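Local atomic coordinates of YcgJ protein (Bacillus subtilis, PDB entry 1XXL), a protein that probably transfers methyl groups from S-adenosylmethionine to a substrate that is not yet identified. Residues C19-A30 with F39-D50; P128-V137 with E207-T215. All coordinates share one frame; numbering follows the deposited sequence.

Overall arrangement
Contact 1 (19-30 with 39-50) and contact 2 (128-137 with 207-215) lie on opposite sides of the chain's centre, their own centres about 35 Å apart, and share no helix or strand. Contact 1 is a pairing of parallel strands in the Rossmann-type sheet, held by a ladder of backbone hydrogen bonds that runs up to Gly29 of the cofactor site and, just beyond Val49, to Asp50, assigned to the same site. Contact 2 joins two helix ends far from that site, mainly through apolar side-chain packing, with no direct hydrogen bond between its segments. Both are partly buried: each has a greasy interior and a charged rim, Arg24 with Glu45 in one, Asp130 and Glu207 around a water in the other.

Contact 1: C19-A30 with F39-D50; sequences CRAEHRVLDIGA and FSPYVQECIGVD
Strands 24-28 and 45-50 pair in parallel as the two strands of a beta-alpha-beta unit, with helix 34-39 as the crossover, in the Rossmann-type fold of this methyltransferase family. The ladder alternates regularly: Val25 N gives to Glu45 O, Ile47 N to Val25 O, Asp27 N to Ile47 O at 2.8 Å, and Val49 N to Asp27 O. At the far end Val49 O accepts from Ala30 N at 2.9 Å, from above its carbonyl plane, and weakly from Gly29 N. Gly29 binds S-adenosylmethionine, and Asp50 is assigned to the same site; Asp50 OD1 accepts from Gly31 N. Packing is close here, since a side chain on Gly48 would run into Ala30 CB, which lies 3.8 Å from Gly48 CA.

Near the start of the strands, the Val25 and Val43 side chains cross at about a right angle, Val25 CG2 3.8 Å from Val43 CG1. Cys19 SG, turned beside its own backbone N (chi1 -62°), comes obliquely to the Phe39 ring, 3.6 Å from CD2. On the face that carries Arg24, Leu26, Glu45 and Ile47, the extended chains of Arg24 and Gln44 run side by side in the same direction, and Arg24 NE donates to Gln44 OE1 at 3.3 Å with an N-H...O angle of 157°. Glu45 OE2 is 3.8 Å from Arg24 NE, well out of the guanidinium plane, a long salt bridge of charge alone.

Strand 88-94 flanks 24-28, where Thr92 OG1 bonds Asp27 OD1; strand 71-75 flanks 45-50, and helix 7-17 packs on Phe39 and Tyr42.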
loop_
_atom_site.group_PDB
_atom_site.type_symbol
_atom_site.label_atom_id
_atom_site.label_comp_id
_atom_site.label_asym_id
_atom_site.label_seq_id
_atom_site.Cartn_x
_atom_site.Cartn_y
_atom_site.Cartn_z
ATOM N N CYS A 19 17.628 -3.749 7.880
ATOM C CA CYS A 19 17.377 -4.994 8.595
ATOM C C CYS A 19 18.577 -5.497 9.406
ATOM O O CYS A 19 19.717 -5.426 8.955
ATOM C CB CYS A 19 16.972 -6.090 7.621
ATOM S SG CYS A 19 15.451 -5.739 6.752
ATOM N N ARG A 20 18.281 -5.992 10.604
ATOM C CA ARG A 20 19.247 -6.698 11.441
ATOM C C ARG A 20 18.689 -8.075 11.760
ATOM O O ARG A 20 17.465 -8.260 11.838
ATOM C CB ARG A 20 19.523 -5.915 12.722
ATOM C CG ARG A 20 20.372 -4.667 12.496
ATOM C CD ARG A 20 20.267 -3.693 13.660
ATOM N NE ARG A 20 21.351 -3.786 14.658
ATOM C CZ ARG A 20 22.554 -3.199 14.547
ATOM N NH1 ARG A 20 22.893 -2.489 13.469
ATOM N NH2 ARG A 20 23.443 -3.344 15.516
ATOM N N ALA A 21 19.591 -9.026 11.992
ATOM C CA ALA A 21 19.228 -10.421 12.220
ATOM C C ALA A 21 18.246 -10.650 13.386
ATOM O O ALA A 21 17.482 -11.603 13.374
ATOM C CB ALA A 21 20.510 -11.273 12.419
ATOM N N GLU A 22 18.255 -9.775 14.381
ATOM C CA GLU A 22 17.359 -9.916 15.536
ATOM C C GLU A 22 16.001 -9.185 15.396
ATOM O O GLU A 22 15.202 -9.169 16.328
ATOM C CB GLU A 22 18.069 -9.461 16.813
ATOM C CG GLU A 22 18.327 -7.951 16.932
ATOM C CD GLU A 22 19.595 -7.473 16.239
ATOM O OE1 GLU A 22 19.931 -6.270 16.432
ATOM O OE2 GLU A 22 20.249 -8.276 15.518
ATOM N N HIS A 23 15.737 -8.598 14.235
ATOM C CA HIS A 23 14.521 -7.827 14.054
ATOM C C HIS A 23 13.269 -8.685 13.883
ATOM O O HIS A 23 13.294 -9.748 13.277
ATOM C CB HIS A 23 14.664 -6.875 12.867
ATOM C CG HIS A 23 15.437 -5.631 13.179
ATOM N ND1 HIS A 23 16.010 -4.850 12.199
ATOM C CD2 HIS A 23 15.730 -5.031 14.356
ATOM C CE1 HIS A 23 16.599 -3.807 12.759
ATOM N NE2 HIS A 23 16.452 -3.900 14.066
ATOM N N ARG A 24 12.172 -8.182 14.431
ATOM C CA ARG A 24 10.843 -8.751 14.243
ATOM C C ARG A 24 10.033 -7.793 13.372
ATOM O O ARG A 24 9.973 -6.585 13.654
ATOM C CB ARG A 24 10.184 -8.970 15.597
ATOM C CG ARG A 24 10.981 -9.935 16.468
ATOM C CD ARG A 24 10.162 -10.456 17.614
ATOM N NE ARG A 24 10.947 -11.276 18.550
ATOM C CZ ARG A 24 10.530 -11.643 19.769
ATOM N NH1 ARG A 24 9.329 -11.271 20.238
ATOM N NH2 ARG A 24 11.318 -12.399 20.538
ATOM N N VAL A 25 9.434 -8.332 12.314
ATOM C CA VAL A 25 8.759 -7.533 11.295
ATOM C C VAL A 25 7.285 -7.933 11.194
ATOM O O VAL A 25 6.933 -9.131 11.199
ATOM C CB VAL A 25 9.426 -7.737 9.889
ATOM C CG1 VAL A 25 8.754 -6.916 8.798
ATOM C CG2 VAL A 25 10.901 -7.434 9.945
ATOM N N LEU A 26 6.435 -6.928 11.059
ATOM C CA LEU A 26 5.042 -7.142 10.778
ATOM C C LEU A 26 4.725 -6.564 9.400
ATOM O O LEU A 26 5.063 -5.402 9.109
ATOM C CB LEU A 26 4.185 -6.477 11.848
ATOM C CG LEU A 26 2.687 -6.378 11.604
ATOM C CD1 LEU A 26 2.051 -7.735 11.550
ATOM C CD2 LEU A 26 2.027 -5.521 12.685
ATOM N N ASP A 27 4.054 -7.370 8.583
ATOM C CA ASP A 27 3.531 -6.943 7.282
ATOM C C ASP A 27 2.003 -6.902 7.303
ATOM O O ASP A 27 1.330 -7.935 7.476
ATOM C CB ASP A 27 3.993 -7.881 6.165
ATOM C CG ASP A 27 3.523 -7.421 4.772
ATOM O OD1 ASP A 27 3.462 -6.179 4.498
ATOM O OD2 ASP A 27 3.215 -8.312 3.947
ATOM N N ILE A 28 1.473 -5.698 7.137
ATOM C CA ILE A 28 0.051 -5.451 7.141
ATOM C C ILE A 28 -0.510 -5.484 5.728
ATOM O O ILE A 28 -0.059 -4.739 4.857
ATOM C CB ILE A 28 -0.250 -4.098 7.771
ATOM C CG1 ILE A 28 0.265 -4.102 9.209
ATOM C CG2 ILE A 28 -1.740 -3.853 7.748
ATOM C CD1 ILE A 28 0.131 -2.807 9.929
ATOM N N GLY A 29 -1.511 -6.327 5.515
ATOM C CA GLY A 29 -2.049 -6.600 4.172
ATOM C C GLY A 29 -1.104 -7.492 3.398
ATOM O O GLY A 29 -0.693 -7.157 2.299
ATOM N N ALA A 30 -0.755 -8.636 3.964
ATOM C CA ALA A 30 0.340 -9.439 3.445
ATOM C C ALA A 30 0.110 -10.104 2.070
ATOM O O ALA A 30 1.072 -10.565 1.443
ATOM C CB ALA A 30 0.724 -10.483 4.472
ATOM N N PHE A 39 11.666 -10.164 3.070
ATOM C CA PHE A 39 12.367 -9.725 4.274
ATOM C C PHE A 39 13.052 -10.860 5.003
ATOM O O PHE A 39 14.020 -10.628 5.732
ATOM C CB PHE A 39 11.406 -8.999 5.246
ATOM C CG PHE A 39 11.300 -7.514 5.002
ATOM C CD1 PHE A 39 10.437 -7.016 4.030
ATOM C CD2 PHE A 39 12.076 -6.616 5.731
ATOM C CE1 PHE A 39 10.351 -5.630 3.782
ATOM C CE2 PHE A 39 11.977 -5.233 5.505
ATOM C CZ PHE A 39 11.121 -4.751 4.528
ATOM N N SER A 40 12.542 -12.077 4.807
ATOM C CA SER A 40 12.896 -13.237 5.640
ATOM C C SER A 40 14.395 -13.616 5.723
ATOM O O SER A 40 14.840 -14.012 6.782
ATOM C CB SER A 40 12.066 -14.468 5.234
ATOM O OG SER A 40 12.469 -14.982 3.982
ATOM N N PRO A 41 15.173 -13.477 4.626
ATOM C CA PRO A 41 16.603 -13.775 4.765
ATOM C C PRO A 41 17.359 -12.860 5.738
ATOM O O PRO A 41 18.396 -13.264 6.258
ATOM C CB PRO A 41 17.144 -13.596 3.329
ATOM C CG PRO A 41 15.930 -13.649 2.438
ATOM C CD PRO A 41 14.835 -13.066 3.246
ATOM N N TYR A 42 16.818 -11.662 6.003
ATOM C CA TYR A 42 17.504 -10.573 6.712
ATOM C C TYR A 42 17.108 -10.362 8.163
ATOM O O TYR A 42 17.763 -9.620 8.867
ATOM C CB TYR A 42 17.230 -9.251 5.991
ATOM C CG TYR A 42 17.516 -9.310 4.531
ATOM C CD1 TYR A 42 18.827 -9.320 4.071
ATOM C CD2 TYR A 42 16.493 -9.385 3.605
ATOM C CE1 TYR A 42 19.110 -9.408 2.717
ATOM C CE2 TYR A 42 16.763 -9.457 2.259
ATOM C CZ TYR A 42 18.076 -9.477 1.819
ATOM O OH TYR A 42 18.361 -9.556 0.473
ATOM N N VAL A 43 16.016 -10.963 8.609
ATOM C CA VAL A 43 15.497 -10.683 9.941
ATOM C C VAL A 43 15.207 -11.990 10.666
ATOM O O VAL A 43 15.230 -13.047 10.071
ATOM C CB VAL A 43 14.204 -9.806 9.883
ATOM C CG1 VAL A 43 14.494 -8.418 9.229
ATOM C CG2 VAL A 43 13.066 -10.525 9.132
ATOM N N GLN A 44 14.912 -11.892 11.959
ATOM C CA GLN A 44 14.591 -13.048 12.771
ATOM C C GLN A 44 13.240 -13.668 12.429
ATOM O O GLN A 44 13.082 -14.892 12.385
ATOM C CB GLN A 44 14.560 -12.631 14.227
ATOM C CG GLN A 44 14.404 -13.778 15.182
ATOM C CD GLN A 44 14.430 -13.282 16.595
ATOM O OE1 GLN A 44 13.405 -12.884 17.134
ATOM N NE2 GLN A 44 15.616 -13.270 17.199
ATOM N N GLU A 45 12.260 -12.812 12.167
ATOM C CA GLU A 45 10.894 -13.259 12.075
ATOM C C GLU A 45 10.028 -12.228 11.363
ATOM O O GLU A 45 10.115 -11.025 11.653
ATOM C CB GLU A 45 10.414 -13.453 13.510
ATOM C CG GLU A 45 8.993 -13.830 13.684
ATOM C CD GLU A 45 8.600 -13.891 15.169
ATOM O OE1 GLU A 45 7.391 -14.056 15.442
ATOM O OE2 GLU A 45 9.496 -13.788 16.060
ATOM N N CYS A 46 9.195 -12.721 10.450
ATOM C CA CYS A 46 8.169 -11.912 9.802
ATOM C C CYS A 46 6.787 -12.470 10.101
ATOM O O CYS A 46 6.560 -13.671 9.985
ATOM C CB CYS A 46 8.358 -11.947 8.308
ATOM S SG CYS A 46 9.887 -11.321 7.794
ATOM N N ILE A 47 5.879 -11.595 10.500
ATOM C CA ILE A 47 4.484 -11.947 10.704
ATOM C C ILE A 47 3.662 -11.145 9.718
ATOM O O ILE A 47 3.828 -9.937 9.622
ATOM C CB ILE A 47 4.045 -11.657 12.124
ATOM C CG1 ILE A 47 4.796 -12.573 13.079
ATOM C CG2 ILE A 47 2.544 -11.877 12.272
ATOM C CD1 ILE A 47 4.452 -12.321 14.524
ATOM N N GLY A 48 2.801 -11.822 8.966
ATOM C CA GLY A 48 1.907 -11.167 8.020
ATOM C C GLY A 48 0.477 -11.227 8.509
ATOM O O GLY A 48 0.050 -12.250 9.043
ATOM N N VAL A 49 -0.266 -10.138 8.375
ATOM C CA VAL A 49 -1.712 -10.193 8.591
ATOM C C VAL A 49 -2.427 -9.837 7.302
ATOM O O VAL A 49 -2.022 -8.903 6.597
ATOM C CB VAL A 49 -2.215 -9.305 9.776
ATOM C CG1 VAL A 49 -1.559 -9.734 11.077
ATOM C CG2 VAL A 49 -1.930 -7.865 9.541
ATOM N N ASP A 50 -3.463 -10.613 6.978
ATOM C CA ASP A 50 -4.322 -10.315 5.847
ATOM C C ASP A 50 -5.793 -10.505 6.253
ATOM O O ASP A 50 -6.123 -11.321 7.118
ATOM C CB ASP A 50 -3.948 -11.145 4.604
ATOM C CG ASP A 50 -4.533 -10.543 3.295
ATOM O OD1 ASP A 50 -3.791 -9.804 2.576
ATOM O OD2 ASP A 50 -5.749 -10.762 3.019
#

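Contact 2: P128-V137 with E207-T215; sequences PEDPVLDEFV and EARDTFCIT
Phe212, the residue at which helix 206-211 gives way to a turn, inserts its ring against the start of helix 131-144 in an apolar contact between the end of one helix and the start of another. The axes of segments 131-137 and 207-211 cross at -68°. The tight part surrounds this ring: Val137 CB lies 3.5 Å from Phe212 CZ, and Pro128, pointing back against the Phe212 side chain, brings CG to 3.7 Å from Phe212 CZ. Phe136 slides past Phe212 with the planes 19° apart but the rings barely overlapping, their centroids 5.6 Å apart. Ala208 CB sits squarely over one face of Phe136, 4.1 Å from the ring centroid, a CH-pi contact. With its CG beside the backbone N (chi1 -60°), Leu133 sends CD2 to Ala208 CA at 3.6 Å, while CD1 meets Thr211 OG1. That hydroxyl donates to Glu207 O, which also accepts from Thr211 N on the opposite face of its carbonyl plane. A serine in place of Phe212 would probably open a gap between Pro128, Leu133 and Val137 and strip Phe136 of its contact with that ring.

The solvent side is looser. There a water donates to Asp130 OD1 at 2.6 Å and, weakly, to Glu207 OE1, coming between two acids of like charge. Glu207 OE1 is also bonded to Ser205, and Asp130 OD2 caps its helix by accepting from Val132 N.

A Schellman turn with Cys213 at C-prime ends helix 206-211 and leads into short strand 215-216, antiparallel to strand 222-236, whose Leu227 meets Val137; His200, from helix 191-202, stacks on Phe136.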
loop_
_atom_site.group_PDB
_atom_site.type_symbol
_atom_site.label_atom_id
_atom_site.label_comp_id
_atom_site.label_asym_id
_atom_site.label_seq_id
_atom_site.Cartn_x
_atom_site.Cartn_y
_atom_site.Cartn_z
ATOM N N PRO A 128 -3.265 13.593 -5.036
ATOM C CA PRO A 128 -2.694 14.925 -5.059
ATOM C C PRO A 128 -3.410 15.848 -4.062
ATOM O O PRO A 128 -4.536 15.558 -3.627
ATOM C CB PRO A 128 -2.907 15.376 -6.508
ATOM C CG PRO A 128 -3.008 14.126 -7.277
ATOM C CD PRO A 128 -3.714 13.169 -6.366
ATOM N N GLU A 129 -2.741 16.923 -3.690
ATOM C CA GLU A 129 -3.290 17.890 -2.738
ATOM C C GLU A 129 -4.570 18.554 -3.262
ATOM O O GLU A 129 -5.525 18.735 -2.505
ATOM C CB GLU A 129 -2.229 18.941 -2.405
ATOM C CG GLU A 129 -1.065 18.390 -1.576
ATOM C CD GLU A 129 -1.525 17.802 -0.231
ATOM O OE1 GLU A 129 -1.228 16.618 0.058
ATOM O OE2 GLU A 129 -2.205 18.531 0.526
ATOM N N ASP A 130 -4.593 18.867 -4.557
ATOM C CA ASP A 130 -5.767 19.488 -5.215
ATOM C C ASP A 130 -6.964 18.563 -5.123
ATOM O O ASP A 130 -6.919 17.462 -5.665
ATOM C CB ASP A 130 -5.454 19.794 -6.687
ATOM C CG ASP A 130 -6.666 20.409 -7.460
ATOM O OD1 ASP A 130 -6.474 20.671 -8.654
ATOM O OD2 ASP A 130 -7.772 20.631 -6.887
ATOM N N PRO A 131 -8.038 18.996 -4.423
ATOM C CA PRO A 131 -9.149 18.096 -4.163
ATOM C C PRO A 131 -9.798 17.513 -5.393
ATOM O O PRO A 131 -10.321 16.427 -5.311
ATOM C CB PRO A 131 -10.161 18.977 -3.408
ATOM C CG PRO A 131 -9.369 20.139 -2.937
ATOM C CD PRO A 131 -8.274 20.337 -3.846
ATOM N N VAL A 132 -9.774 18.235 -6.502
ATOM C CA VAL A 132 -10.378 17.771 -7.763
ATOM C C VAL A 132 -9.567 16.622 -8.387
ATOM O O VAL A 132 -10.133 15.711 -9.002
ATOM C CB VAL A 132 -10.562 18.958 -8.762
ATOM C CG1 VAL A 132 -11.195 18.508 -10.027
ATOM C CG2 VAL A 132 -11.509 20.008 -8.148
ATOM N N LEU A 133 -8.255 16.644 -8.192
ATOM C CA LEU A 133 -7.390 15.561 -8.668
ATOM C C LEU A 133 -7.456 14.375 -7.701
ATOM O O LEU A 133 -7.444 13.221 -8.127
ATOM C CB LEU A 133 -5.962 16.048 -8.832
ATOM C CG LEU A 133 -5.777 17.191 -9.833
ATOM C CD1 LEU A 133 -4.345 17.623 -9.860
ATOM C CD2 LEU A 133 -6.243 16.828 -11.225
ATOM N N ASP A 134 -7.505 14.695 -6.405
ATOM C CA ASP A 134 -7.768 13.720 -5.334
ATOM C C ASP A 134 -9.011 12.866 -5.678
ATOM O O ASP A 134 -8.983 11.630 -5.748
ATOM C CB ASP A 134 -7.978 14.505 -4.047
ATOM C CG ASP A 134 -8.304 13.648 -2.863
ATOM O OD1 ASP A 134 -7.846 14.033 -1.756
ATOM O OD2 ASP A 134 -8.989 12.613 -3.013
ATOM N N GLU A 135 -10.098 13.564 -5.921
ATOM C CA GLU A 135 -11.364 12.958 -6.310
ATOM C C GLU A 135 -11.275 12.155 -7.645
ATOM O O GLU A 135 -11.820 11.059 -7.763
ATOM C CB GLU A 135 -12.323 14.130 -6.387
ATOM C CG GLU A 135 -13.720 13.936 -6.747
ATOM C CD GLU A 135 -14.467 15.286 -6.607
ATOM O OE1 GLU A 135 -15.459 15.500 -7.350
ATOM O OE2 GLU A 135 -14.026 16.144 -5.770
ATOM N N PHE A 136 -10.553 12.680 -8.627
ATOM C CA PHE A 136 -10.441 12.026 -9.937
ATOM C C PHE A 136 -9.817 10.640 -9.809
ATOM O O PHE A 136 -10.346 9.646 -10.314
ATOM C CB PHE A 136 -9.599 12.880 -10.887
ATOM C CG PHE A 136 -9.404 12.259 -12.226
ATOM C CD1 PHE A 136 -8.302 11.441 -12.481
ATOM C CD2 PHE A 136 -10.322 12.477 -13.242
ATOM C CE1 PHE A 136 -8.140 10.858 -13.725
ATOM C CE2 PHE A 136 -10.148 11.903 -14.475
ATOM C CZ PHE A 136 -9.067 11.093 -14.712
ATOM N N VAL A 137 -8.693 10.590 -9.108
ATOM C CA VAL A 137 -7.958 9.359 -8.962
ATOM C C VAL A 137 -8.649 8.382 -8.021
ATOM O O VAL A 137 -8.615 7.184 -8.269
ATOM C CB VAL A 137 -6.473 9.595 -8.589
ATOM C CG1 VAL A 137 -6.294 10.126 -7.158
ATOM C CG2 VAL A 137 -5.663 8.300 -8.824
ATOM N N GLU A 207 -5.509 19.411 -16.323
ATOM C CA GLU A 207 -4.672 19.204 -15.149
ATOM C C GLU A 207 -4.593 17.699 -14.787
ATOM O O GLU A 207 -3.525 17.222 -14.433
ATOM C CB GLU A 207 -5.180 20.015 -13.950
ATOM C CG GLU A 207 -5.548 21.481 -14.258
ATOM C CD GLU A 207 -6.945 21.607 -14.896
ATOM O OE1 GLU A 207 -7.934 21.114 -14.299
ATOM O OE2 GLU A 207 -7.052 22.156 -16.010
ATOM N N ALA A 208 -5.711 16.977 -14.869
ATOM C CA ALA A 208 -5.736 15.535 -14.599
ATOM C C ALA A 208 -4.939 14.737 -15.651
ATOM O O ALA A 208 -4.201 13.785 -15.330
ATOM C CB ALA A 208 -7.172 15.031 -14.523
ATOM N N ARG A 209 -5.098 15.136 -16.906
ATOM C CA ARG A 209 -4.354 14.540 -17.998
ATOM C C ARG A 209 -2.835 14.697 -17.839
ATOM O O ARG A 209 -2.073 13.781 -18.161
ATOM C CB ARG A 209 -4.806 15.164 -19.306
ATOM C CG ARG A 209 -6.124 14.634 -19.820
ATOM C CD ARG A 209 -6.730 15.640 -20.801
ATOM N NE ARG A 209 -7.108 15.047 -22.083
ATOM C CZ ARG A 209 -8.265 14.422 -22.345
ATOM N NH1 ARG A 209 -9.210 14.309 -21.422
ATOM N NH2 ARG A 209 -8.479 13.916 -23.570
ATOM N N ASP A 210 -2.406 15.866 -17.353
ATOM C CA ASP A 210 -0.993 16.139 -17.061
ATOM C C ASP A 210 -0.528 15.359 -15.828
ATOM O O ASP A 210 0.451 14.635 -15.871
ATOM C CB ASP A 210 -0.806 17.660 -16.859
ATOM C CG ASP A 210 0.663 18.065 -16.568
ATOM O OD1 ASP A 210 1.604 17.498 -17.203
ATOM O OD2 ASP A 210 0.875 18.969 -15.701
ATOM N N THR A 211 -1.250 15.496 -14.725
ATOM C CA THR A 211 -0.860 14.872 -13.470
ATOM C C THR A 211 -0.799 13.354 -13.581
ATOM O O THR A 211 0.113 12.734 -13.058
ATOM C CB THR A 211 -1.850 15.254 -12.343
ATOM O OG1 THR A 211 -1.803 16.677 -12.140
ATOM C CG2 THR A 211 -1.500 14.550 -11.035
ATOM N N PHE A 212 -1.775 12.754 -14.251
ATOM C CA PHE A 212 -1.870 11.291 -14.311
ATOM C C PHE A 212 -1.427 10.703 -15.660
ATOM O O PHE A 212 -1.729 9.558 -15.953
ATOM C CB PHE A 212 -3.286 10.814 -13.914
ATOM C CG PHE A 212 -3.697 11.256 -12.533
ATOM C CD1 PHE A 212 -3.071 10.737 -11.416
ATOM C CD2 PHE A 212 -4.669 12.238 -12.350
ATOM C CE1 PHE A 212 -3.430 11.147 -10.160
ATOM C CE2 PHE A 212 -5.020 12.656 -11.084
ATOM C CZ PHE A 212 -4.407 12.111 -9.996
ATOM N N CYS A 213 -0.721 11.501 -16.469
ATOM C CA CYS A 213 -0.048 11.024 -17.672
ATOM C C CYS A 213 -0.962 10.168 -18.541
ATOM O O CYS A 213 -0.614 9.059 -18.929
ATOM C CB CYS A 213 1.177 10.219 -17.289
ATOM S SG CYS A 213 2.303 11.092 -16.196
ATOM N N ILE A 214 -2.134 10.700 -18.851
ATOM C CA ILE A 214 -3.164 9.941 -19.542
ATOM C C ILE A 214 -2.854 9.855 -21.030
ATOM O O ILE A 214 -2.692 10.872 -21.715
ATOM C CB ILE A 214 -4.564 10.540 -19.287
ATOM C CG1 ILE A 214 -4.909 10.437 -17.811
ATOM C CG2 ILE A 214 -5.655 9.796 -20.083
ATOM C CD1 ILE A 214 -6.278 11.129 -17.437
ATOM N N THR A 215 -2.744 8.627 -21.521
ATOM C CA THR A 215 -2.509 8.376 -22.939
ATOM C C THR A 215 -3.708 7.584 -23.493
ATOM O O THR A 215 -4.114 6.590 -22.895
ATOM C CB THR A 215 -1.172 7.627 -23.167
ATOM O OG1 THR A 215 -0.086 8.443 -22.692
ATOM C CG2 THR A 215 -0.943 7.346 -24.656
HETATM O O HOH W 1 -7.379 20.937 -11.049
#